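PDB 2RIJ: 2,3,4,5-tetrahydropyridine-2,6-dicarboxylate N-succinyltransferase from Campylobacter jejuni, which probably catalyses the succinyl-CoA-dependent conversion of cyclic tetrahydrodipicolinate into acyclic N-succinyl-L-2-amino-6-oxopimelate in the succinylase route of lysine biosynthesis. Local coordinates for residues A171-K176 and P197-V202; K42-S47 and P177-Y182. One frame throughout, in Å; residues are numbered along the deposited sequence.

Contact 1: residues A171-K176 and P197-V202; sequences AWSDDK and PKIDFV
Trp172 and Phe201 form an antiparallel hydrogen-bonded pair, Trp172 N donating to Phe201 O (2.9 Å) and Trp172 O accepting from Asp200 N, while Ala171 and Val202 make the adjoining non-hydrogen-bonded pair. The two rings lie almost parallel, 8° apart, in an offset stack: Phe201 covers one face of the five-membered ring of Trp172, with CE2 of Phe201 3.2 Å from CD1 of Trp172. CG of Phe201 sits between its own backbone N and carbonyl carbon (chi1 67°), and the ring also receives CB of Trp172 over its face in a CH-pi contact. Indole NE1 hydrogen-bonds to Asp203 O. On the other face of the sheet, CB of Ala171 meets CG2 and CD1 of Ile199. At the end of its strand, Ser173 OG donates to Lys198 O (2.6 Å), standing above the carbonyl plane. The doubly bent Lys198 chain brings NZ between two carboxylates, 2.6 Å from Asp200 OD1 on its syn lone pair and 3.0 Å from Asp174 OD1. Asp200 OD2 accepts from Asp174 N and from a water that also binds Asp175 N and OD1; the lysine probably offsets the closeness of the two acids. Asp200 and Phe201 both face Trp172, making a classic beta bulge beside the type I' turn of the 170-173/176-178 hairpin.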
ATOM      1  N   ALA A 171       5.972 -24.624 -46.728  1.00 19.39           N
ATOM      2  CA  ALA A 171       6.551 -23.311 -47.050  1.00 20.52           C
ATOM      3  C   ALA A 171       5.600 -22.596 -47.986  1.00 20.51           C
ATOM      4  O   ALA A 171       4.874 -23.242 -48.748  1.00 23.53           O
ATOM      5  CB  ALA A 171       7.918 -23.482 -47.694  1.00 21.12           C
ATOM      6  N   TRP A 172       5.611 -21.261 -47.923  1.00 18.59           N
ATOM      7  CA  TRP A 172       4.716 -20.433 -48.709  1.00 18.93           C
ATOM      8  C   TRP A 172       5.558 -19.368 -49.349  1.00 20.75           C
ATOM      9  O   TRP A 172       6.370 -18.702 -48.682  1.00 22.23           O
ATOM     10  CB  TRP A 172       3.622 -19.806 -47.860  1.00 19.53           C
ATOM     11  CG  TRP A 172       2.753 -20.759 -47.168  1.00 19.20           C
ATOM     12  CD1 TRP A 172       2.982 -21.326 -45.957  1.00 19.60           C
ATOM     13  CD2 TRP A 172       1.473 -21.231 -47.602  1.00 18.74           C
ATOM     14  NE1 TRP A 172       1.941 -22.136 -45.612  1.00 23.92           N
ATOM     15  CE2 TRP A 172       0.992 -22.104 -46.597  1.00 20.18           C
ATOM     16  CE3 TRP A 172       0.703 -21.036 -48.749  1.00 24.62           C
ATOM     17  CZ2 TRP A 172      -0.232 -22.767 -46.697  1.00 22.81           C
ATOM     18  CZ3 TRP A 172      -0.545 -21.676 -48.836  1.00 25.03           C
ATOM     19  CH2 TRP A 172      -0.984 -22.548 -47.823  1.00 24.53           C
ATOM     20  N   SER A 173       5.478 -19.322 -50.675  1.00 21.75           N
ATOM     21  CA  SER A 173       6.275 -18.397 -51.495  1.00 23.50           C
ATOM     22  C   SER A 173       5.315 -17.640 -52.386  1.00 24.23           C
ATOM     23  O   SER A 173       4.650 -18.227 -53.261  1.00 23.88           O
ATOM     24  CB  SER A 173       7.258 -19.210 -52.349  1.00 28.00           C
ATOM     25  OG  SER A 173       8.095 -18.356 -53.119  1.00 27.85           O
ATOM     26  N   ASP A 174       5.185 -16.347 -52.149  1.00 26.49           N
ATOM     27  CA  ASP A 174       4.189 -15.529 -52.846  1.00 29.35           C
ATOM     28  C   ASP A 174       2.800 -16.187 -52.859  1.00 27.04           C
ATOM     29  O   ASP A 174       2.087 -16.250 -53.874  1.00 29.10           O
ATOM     30  CB  ASP A 174       4.678 -15.154 -54.236  1.00 32.13           C
ATOM     31  CG  ASP A 174       5.933 -14.253 -54.184  1.00 38.46           C
ATOM     32  OD1 ASP A 174       6.118 -13.457 -53.218  1.00 41.34           O
ATOM     33  OD2 ASP A 174       6.752 -14.386 -55.093  1.00 46.76           O
ATOM     34  N   ASP A 175       2.454 -16.622 -51.659  1.00 26.22           N
ATOM     35  CA  ASP A 175       1.218 -17.273 -51.306  1.00 27.00           C
ATOM     36  C   ASP A 175       1.001 -18.629 -51.969  1.00 25.76           C
ATOM     37  O   ASP A 175      -0.092 -19.130 -51.909  1.00 23.84           O
ATOM     38  CB  ASP A 175       0.000 -16.294 -51.468  1.00 25.83           C
ATOM     39  CG  ASP A 175      -0.074 -15.201 -50.315  1.00 32.54           C
ATOM     40  OD1 ASP A 175       0.542 -15.380 -49.195  1.00 30.35           O
ATOM     41  OD2 ASP A 175      -0.788 -14.180 -50.510  1.00 35.36           O
ATOM     42  N   LYS A 176       2.041 -19.230 -52.543  1.00 24.82           N
ATOM     43  CA  LYS A 176       1.979 -20.575 -53.120  1.00 26.13           C
ATOM     44  C   LYS A 176       2.662 -21.581 -52.185  1.00 22.53           C
ATOM     45  O   LYS A 176       3.809 -21.350 -51.793  1.00 24.56           O
ATOM     46  CB  LYS A 176       2.724 -20.616 -54.468  1.00 29.23           C
ATOM     47  CG  LYS A 176       2.318 -19.559 -55.468  1.00 34.47           C
ATOM     48  CD  LYS A 176       0.883 -19.669 -55.751  1.00 34.51           C
ATOM     49  CE  LYS A 176       0.503 -19.079 -57.107  1.00 42.12           C
ATOM     50  NZ  LYS A 176      -0.972 -19.322 -57.260  1.00 43.39           N
ATOM     51  N   PRO A 197      13.516 -20.397 -54.000  1.00 25.84           N
ATOM     52  CA  PRO A 197      12.325 -19.553 -53.931  1.00 27.52           C
ATOM     53  C   PRO A 197      12.273 -18.721 -52.667  1.00 26.49           C
ATOM     54  O   PRO A 197      12.831 -19.130 -51.637  1.00 26.51           O
ATOM     55  CB  PRO A 197      11.182 -20.559 -53.946  1.00 29.68           C
ATOM     56  CG  PRO A 197      11.721 -21.730 -53.365  1.00 26.32           C
ATOM     57  CD  PRO A 197      13.155 -21.815 -53.866  1.00 26.79           C
ATOM     58  N   LYS A 198      11.646 -17.542 -52.750  1.00 25.79           N
ATOM     59  CA  LYS A 198      11.507 -16.677 -51.606  1.00 27.49           C
ATOM     60  C   LYS A 198      10.387 -17.215 -50.720  1.00 27.49           C
ATOM     61  O   LYS A 198       9.200 -17.217 -51.118  1.00 26.50           O
ATOM     62  CB  LYS A 198      11.174 -15.244 -51.992  1.00 27.72           C
ATOM     63  CG  LYS A 198      10.846 -14.386 -50.739  1.00 29.73           C
ATOM     64  CD  LYS A 198      10.682 -12.961 -51.058  1.00 33.63           C
ATOM     65  CE  LYS A 198       9.391 -12.732 -51.871  1.00 45.44           C
ATOM     66  NZ  LYS A 198       8.146 -12.753 -51.081  1.00 38.50           N
ATOM     67  N   ILE A 199      10.764 -17.604 -49.509  1.00 25.46           N
ATOM     68  CA  ILE A 199       9.828 -18.212 -48.563  1.00 26.28           C
ATOM     69  C   ILE A 199       9.358 -17.144 -47.581  1.00 25.19           C
ATOM     70  O   ILE A 199      10.121 -16.625 -46.774  1.00 25.35           O
ATOM     71  CB  ILE A 199      10.456 -19.448 -47.863  1.00 26.50           C
ATOM     72  CG1 ILE A 199      10.942 -20.480 -48.914  1.00 21.86           C
ATOM     73  CG2 ILE A 199       9.492 -20.041 -46.810  1.00 20.81           C
ATOM     74  CD1 ILE A 199       9.880 -20.942 -49.923  1.00 22.57           C
ATOM     75  N   ASP A 200       8.078 -16.816 -47.659  1.00 23.26           N
ATOM     76  CA  ASP A 200       7.515 -15.805 -46.780  1.00 20.57           C
ATOM     77  C   ASP A 200       7.167 -16.315 -45.379  1.00 20.14           C
ATOM     78  O   ASP A 200       7.212 -15.547 -44.409  1.00 20.62           O
ATOM     79  CB  ASP A 200       6.301 -15.185 -47.440  1.00 23.23           C
ATOM     80  CG  ASP A 200       6.671 -14.475 -48.723  1.00 32.32           C
ATOM     81  OD1 ASP A 200       7.708 -13.758 -48.753  1.00 33.61           O
ATOM     82  OD2 ASP A 200       5.955 -14.703 -49.701  1.00 27.49           O
ATOM     83  N   PHE A 201       6.750 -17.578 -45.283  1.00 22.77           N
ATOM     84  CA  PHE A 201       6.366 -18.204 -44.028  1.00 21.22           C
ATOM     85  C   PHE A 201       6.258 -19.727 -44.179  1.00 20.90           C
ATOM     86  O   PHE A 201       6.226 -20.261 -45.289  1.00 19.62           O
ATOM     87  CB  PHE A 201       5.106 -17.581 -43.399  1.00 21.82           C
ATOM     88  CG  PHE A 201       3.793 -17.785 -44.165  1.00 19.21           C
ATOM     89  CD1 PHE A 201       3.495 -17.032 -45.276  1.00 20.76           C
ATOM     90  CD2 PHE A 201       2.864 -18.688 -43.731  1.00 22.57           C
ATOM     91  CE1 PHE A 201       2.307 -17.199 -45.970  1.00 23.55           C
ATOM     92  CE2 PHE A 201       1.663 -18.833 -44.384  1.00 22.32           C
ATOM     93  CZ  PHE A 201       1.381 -18.095 -45.517  1.00 20.68           C
ATOM     94  N   VAL A 202       6.276 -20.401 -43.054  1.00 18.32           N
ATOM     95  CA  VAL A 202       6.123 -21.881 -42.968  1.00 21.07           C
ATOM     96  C   VAL A 202       5.035 -22.149 -41.933  1.00 21.25           C
ATOM     97  O   VAL A 202       5.171 -21.775 -40.746  1.00 20.74           O
ATOM     98  CB  VAL A 202       7.444 -22.613 -42.621  1.00 20.14           C
ATOM     99  CG1 VAL A 202       7.201 -24.205 -42.399  1.00 19.60           C
ATOM    100  CG2 VAL A 202       8.552 -22.268 -43.643  1.00 22.24           C
TER
HETATM  101  O   HOH W   1      10.469 -16.971 -55.220  1.00 34.14           O
HETATM  102  O   HOH W   2       3.627 -15.877 -49.209  1.00 27.73           O

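Contact 2: residues K42-S47 and P177-Y182; sequences KILQAS and PIELEY
Leu44 and Gln45 pack on Pro177 in a buried, mainly apolar contact between the antiparallel sheet of the N-terminal region and the small three-stranded sheet of the middle region. Leu44 and Gln45 form a classic beta bulge opposite Asp34 of strand 27-35, and both direct their CB atoms toward the other segment. Pro177 answers from strand 176-178: its CB and CG both lie 3.7 Å from Leu44 CB, and its CG is 4.1 Å from Gln45 CB. Leu44 CG stands anti to the carbonyl carbon (chi1 -47°), and beyond it CD1 reaches Pro177 CB at 3.9 Å and Glu179 CG at 4.1 Å. The same methyl thus spans the end of the strand and the N-cap residue of helix 180-192.

Gln45 runs out extended and crosses the proline at about a right angle, NE2 lying 3.9 Å from Pro177 CD. Its amide is fixed at both ends by polar partners, OE1 accepting from His211 and NE2 donating to Asp34. Glu179 is held through one oxygen: OE2 accepts from the backbone N atoms of Leu38 and Asn39, in the connection between strands 27-35 and 43-48, so its carboxylate ties the start of the helix to that connection. The other oxygen faces the Lys42 side chain, whose amino group stays 5.1 Å away (Lys42 NZ to Glu179 OE1), too far for a salt bridge, though the opposite charges may still attract weakly. What OE1 of Glu179 touches instead is the lysine's aliphatic part, CD of Lys42 at 3.6 Å and CE of Lys42 at 3.7 Å.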
ATOM      1  N   LYS A  42      -1.286 -35.018 -52.071  1.00 33.70           N
ATOM      2  CA  LYS A  42      -1.374 -34.159 -50.896  1.00 36.03           C
ATOM      3  C   LYS A  42      -1.972 -32.846 -51.354  1.00 29.79           C
ATOM      4  O   LYS A  42      -1.443 -32.230 -52.260  1.00 29.28           O
ATOM      5  CB  LYS A  42       0.027 -33.963 -50.329  1.00 35.18           C
ATOM      6  CG  LYS A  42       0.088 -33.609 -48.880  1.00 45.90           C
ATOM      7  CD  LYS A  42       1.549 -33.539 -48.415  1.00 47.14           C
ATOM      8  CE  LYS A  42       2.115 -34.933 -48.117  1.00 61.38           C
ATOM      9  NZ  LYS A  42       1.534 -35.525 -46.858  1.00 66.49           N
ATOM     10  N   ILE A  43      -3.112 -32.461 -50.784  1.00 30.08           N
ATOM     11  CA  ILE A  43      -3.736 -31.167 -51.078  1.00 28.10           C
ATOM     12  C   ILE A  43      -3.151 -30.164 -50.065  1.00 27.08           C
ATOM     13  O   ILE A  43      -3.354 -30.292 -48.847  1.00 28.74           O
ATOM     14  CB  ILE A  43      -5.280 -31.213 -50.967  1.00 27.04           C
ATOM     15  CG1 ILE A  43      -5.877 -32.363 -51.825  1.00 29.04           C
ATOM     16  CG2 ILE A  43      -5.888 -29.852 -51.294  1.00 23.52           C
ATOM     17  CD1 ILE A  43      -5.351 -32.473 -53.216  1.00 25.34           C
ATOM     18  N   LEU A  44      -2.380 -29.211 -50.586  1.00 24.16           N
ATOM     19  CA  LEU A  44      -1.757 -28.170 -49.809  1.00 24.26           C
ATOM     20  C   LEU A  44      -2.587 -26.907 -49.607  1.00 24.17           C
ATOM     21  O   LEU A  44      -2.309 -26.166 -48.664  1.00 23.74           O
ATOM     22  CB  LEU A  44      -0.421 -27.771 -50.421  1.00 23.70           C
ATOM     23  CG  LEU A  44       0.500 -28.924 -50.808  1.00 27.92           C
ATOM     24  CD1 LEU A  44       1.777 -28.297 -51.286  1.00 23.96           C
ATOM     25  CD2 LEU A  44       0.730 -29.834 -49.627  1.00 24.10           C
ATOM     26  N   GLN A  45      -3.564 -26.665 -50.477  1.00 23.78           N
ATOM     27  CA  GLN A  45      -4.432 -25.508 -50.400  1.00 22.37           C
ATOM     28  C   GLN A  45      -5.611 -25.691 -51.352  1.00 24.15           C
ATOM     29  O   GLN A  45      -5.495 -26.352 -52.394  1.00 25.52           O
ATOM     30  CB  GLN A  45      -3.678 -24.221 -50.792  1.00 22.06           C
ATOM     31  CG  GLN A  45      -4.480 -22.965 -50.538  1.00 18.55           C
ATOM     32  CD  GLN A  45      -3.712 -21.678 -50.757  1.00 19.94           C
ATOM     33  OE1 GLN A  45      -3.768 -20.755 -49.916  1.00 22.61           O
ATOM     34  NE2 GLN A  45      -3.005 -21.586 -51.890  1.00 21.37           N
ATOM     35  N   ALA A  46      -6.720 -25.049 -51.019  1.00 22.68           N
ATOM     36  CA  ALA A  46      -7.896 -24.985 -51.856  1.00 22.51           C
ATOM     37  C   ALA A  46      -8.352 -23.526 -51.956  1.00 21.85           C
ATOM     38  O   ALA A  46      -8.314 -22.783 -50.952  1.00 24.58           O
ATOM     39  CB  ALA A  46      -8.984 -25.852 -51.252  1.00 21.25           C
ATOM     40  N   SER A  47      -8.692 -23.077 -53.158  1.00 21.11           N
ATOM     41  CA  SER A  47      -9.153 -21.707 -53.385  1.00 21.87           C
ATOM     42  C   SER A  47     -10.540 -21.735 -54.046  1.00 21.39           C
ATOM     43  O   SER A  47     -10.756 -22.469 -55.018  1.00 22.56           O
ATOM     44  CB  SER A  47      -8.143 -20.927 -54.241  1.00 21.20           C
ATOM     45  OG  SER A  47      -6.830 -20.958 -53.661  1.00 25.21           O
ATOM     46  N   PRO A 177       1.979 -22.694 -51.850  1.00 22.42           N
ATOM     47  CA  PRO A 177       2.555 -23.685 -50.964  1.00 22.97           C
ATOM     48  C   PRO A 177       3.598 -24.580 -51.659  1.00 24.49           C
ATOM     49  O   PRO A 177       3.430 -24.993 -52.820  1.00 22.91           O
ATOM     50  CB  PRO A 177       1.331 -24.476 -50.466  1.00 26.82           C
ATOM     51  CG  PRO A 177       0.337 -24.389 -51.639  1.00 23.29           C
ATOM     52  CD  PRO A 177       0.605 -23.036 -52.260  1.00 23.59           C
ATOM     53  N   ILE A 178       4.669 -24.873 -50.935  1.00 24.40           N
ATOM     54  CA  ILE A 178       5.729 -25.766 -51.381  1.00 22.89           C
ATOM     55  C   ILE A 178       6.042 -26.731 -50.248  1.00 22.99           C
ATOM     56  O   ILE A 178       6.292 -26.315 -49.124  1.00 22.92           O
ATOM     57  CB  ILE A 178       7.005 -24.978 -51.717  1.00 23.25           C
ATOM     58  CG1 ILE A 178       6.680 -23.848 -52.700  1.00 23.17           C
ATOM     59  CG2 ILE A 178       8.149 -25.950 -52.206  1.00 20.15           C
ATOM     60  CD1 ILE A 178       7.848 -22.923 -53.000  1.00 26.27           C
ATOM     61  N   GLU A 179       6.024 -28.020 -50.542  1.00 19.69           N
ATOM     62  CA  GLU A 179       6.410 -29.041 -49.569  1.00 24.10           C
ATOM     63  C   GLU A 179       7.828 -28.816 -49.103  1.00 21.88           C
ATOM     64  O   GLU A 179       8.706 -28.567 -49.911  1.00 24.57           O
ATOM     65  CB  GLU A 179       6.313 -30.441 -50.178  1.00 24.04           C
ATOM     66  CG  GLU A 179       4.945 -30.833 -50.654  1.00 24.03           C
ATOM     67  CD  GLU A 179       4.870 -32.325 -50.988  1.00 31.59           C
ATOM     68  OE1 GLU A 179       4.759 -33.136 -50.040  1.00 40.64           O
ATOM     69  OE2 GLU A 179       4.937 -32.671 -52.193  1.00 31.67           O
ATOM     70  N   LEU A 180       8.047 -28.869 -47.791  1.00 22.48           N
ATOM     71  CA  LEU A 180       9.373 -28.684 -47.220  1.00 24.94           C
ATOM     72  C   LEU A 180      10.345 -29.739 -47.794  1.00 24.71           C
ATOM     73  O   LEU A 180      11.501 -29.437 -48.066  1.00 22.90           O
ATOM     74  CB  LEU A 180       9.326 -28.726 -45.669  1.00 25.09           C
ATOM     75  CG  LEU A 180       8.556 -27.529 -45.037  1.00 21.77           C
ATOM     76  CD1 LEU A 180       8.268 -27.767 -43.561  1.00 20.29           C
ATOM     77  CD2 LEU A 180       9.305 -26.226 -45.249  1.00 19.47           C
ATOM     78  N   GLU A 181       9.876 -30.965 -48.001  1.00 26.40           N
ATOM     79  CA  GLU A 181      10.748 -32.027 -48.484  0.50 25.21           C
ATOM     80  C   GLU A 181      11.202 -31.747 -49.916  1.00 25.12           C
ATOM     81  O   GLU A 181      12.293 -32.138 -50.328  1.00 24.37           O
ATOM     82  CB  GLU A 181      10.061 -33.386 -48.358  0.50 26.84           C
ATOM     83  CG  GLU A 181      10.988 -34.590 -48.561  0.50 17.44           C
ATOM     84  CD  GLU A 181      12.327 -34.510 -47.768  0.50 28.99           C
ATOM     85  OE1 GLU A 181      12.349 -34.268 -46.531  0.50 17.44           O
ATOM     86  OE2 GLU A 181      13.379 -34.708 -48.411  0.50 24.92           O
ATOM     87  N   TYR A 182      10.379 -31.028 -50.663  1.00 24.73           N
ATOM     88  CA  TYR A 182      10.764 -30.598 -51.999  1.00 25.82           C
ATOM     89  C   TYR A 182      11.945 -29.585 -51.948  1.00 24.98           C
ATOM     90  O   TYR A 182      12.875 -29.637 -52.762  1.00 22.63           O
ATOM     91  CB  TYR A 182       9.553 -30.008 -52.745  1.00 27.89           C
ATOM     92  CG  TYR A 182       9.943 -29.448 -54.077  1.00 27.29           C
ATOM     93  CD1 TYR A 182      10.014 -30.266 -55.199  1.00 29.36           C
ATOM     94  CD2 TYR A 182      10.322 -28.117 -54.199  1.00 27.55           C
ATOM     95  CE1 TYR A 182      10.378 -29.765 -56.419  1.00 30.15           C
ATOM     96  CE2 TYR A 182      10.709 -27.611 -55.404  1.00 31.62           C
ATOM     97  CZ  TYR A 182      10.718 -28.439 -56.514  1.00 33.17           C
ATOM     98  OH  TYR A 182      11.115 -27.925 -57.706  1.00 41.90           O
TER

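From the N terminus, the chain first lays down 42-47 in the N-terminal sheet, and 129 intervening residues pass before 177-182 packs against it and closes contact 2. Just ahead of that return comes 171-176, whose partner 197-202 arrives after helix 180-192, so contact 1 closes a much shorter loop and the two contacts cross. They meet within the three-stranded sheet, where strand 170-173 lies between 176-178 and 201-203 and a probable hydrogen bond joins Ala171 O to Ile178 N. Trp172 also packs against Gln45. Contact 1 thus joins strand 201-203 to the 170-173/176-178 hairpin, while contact 2 fastens the sheet's 176-178 edge to the N-terminal region.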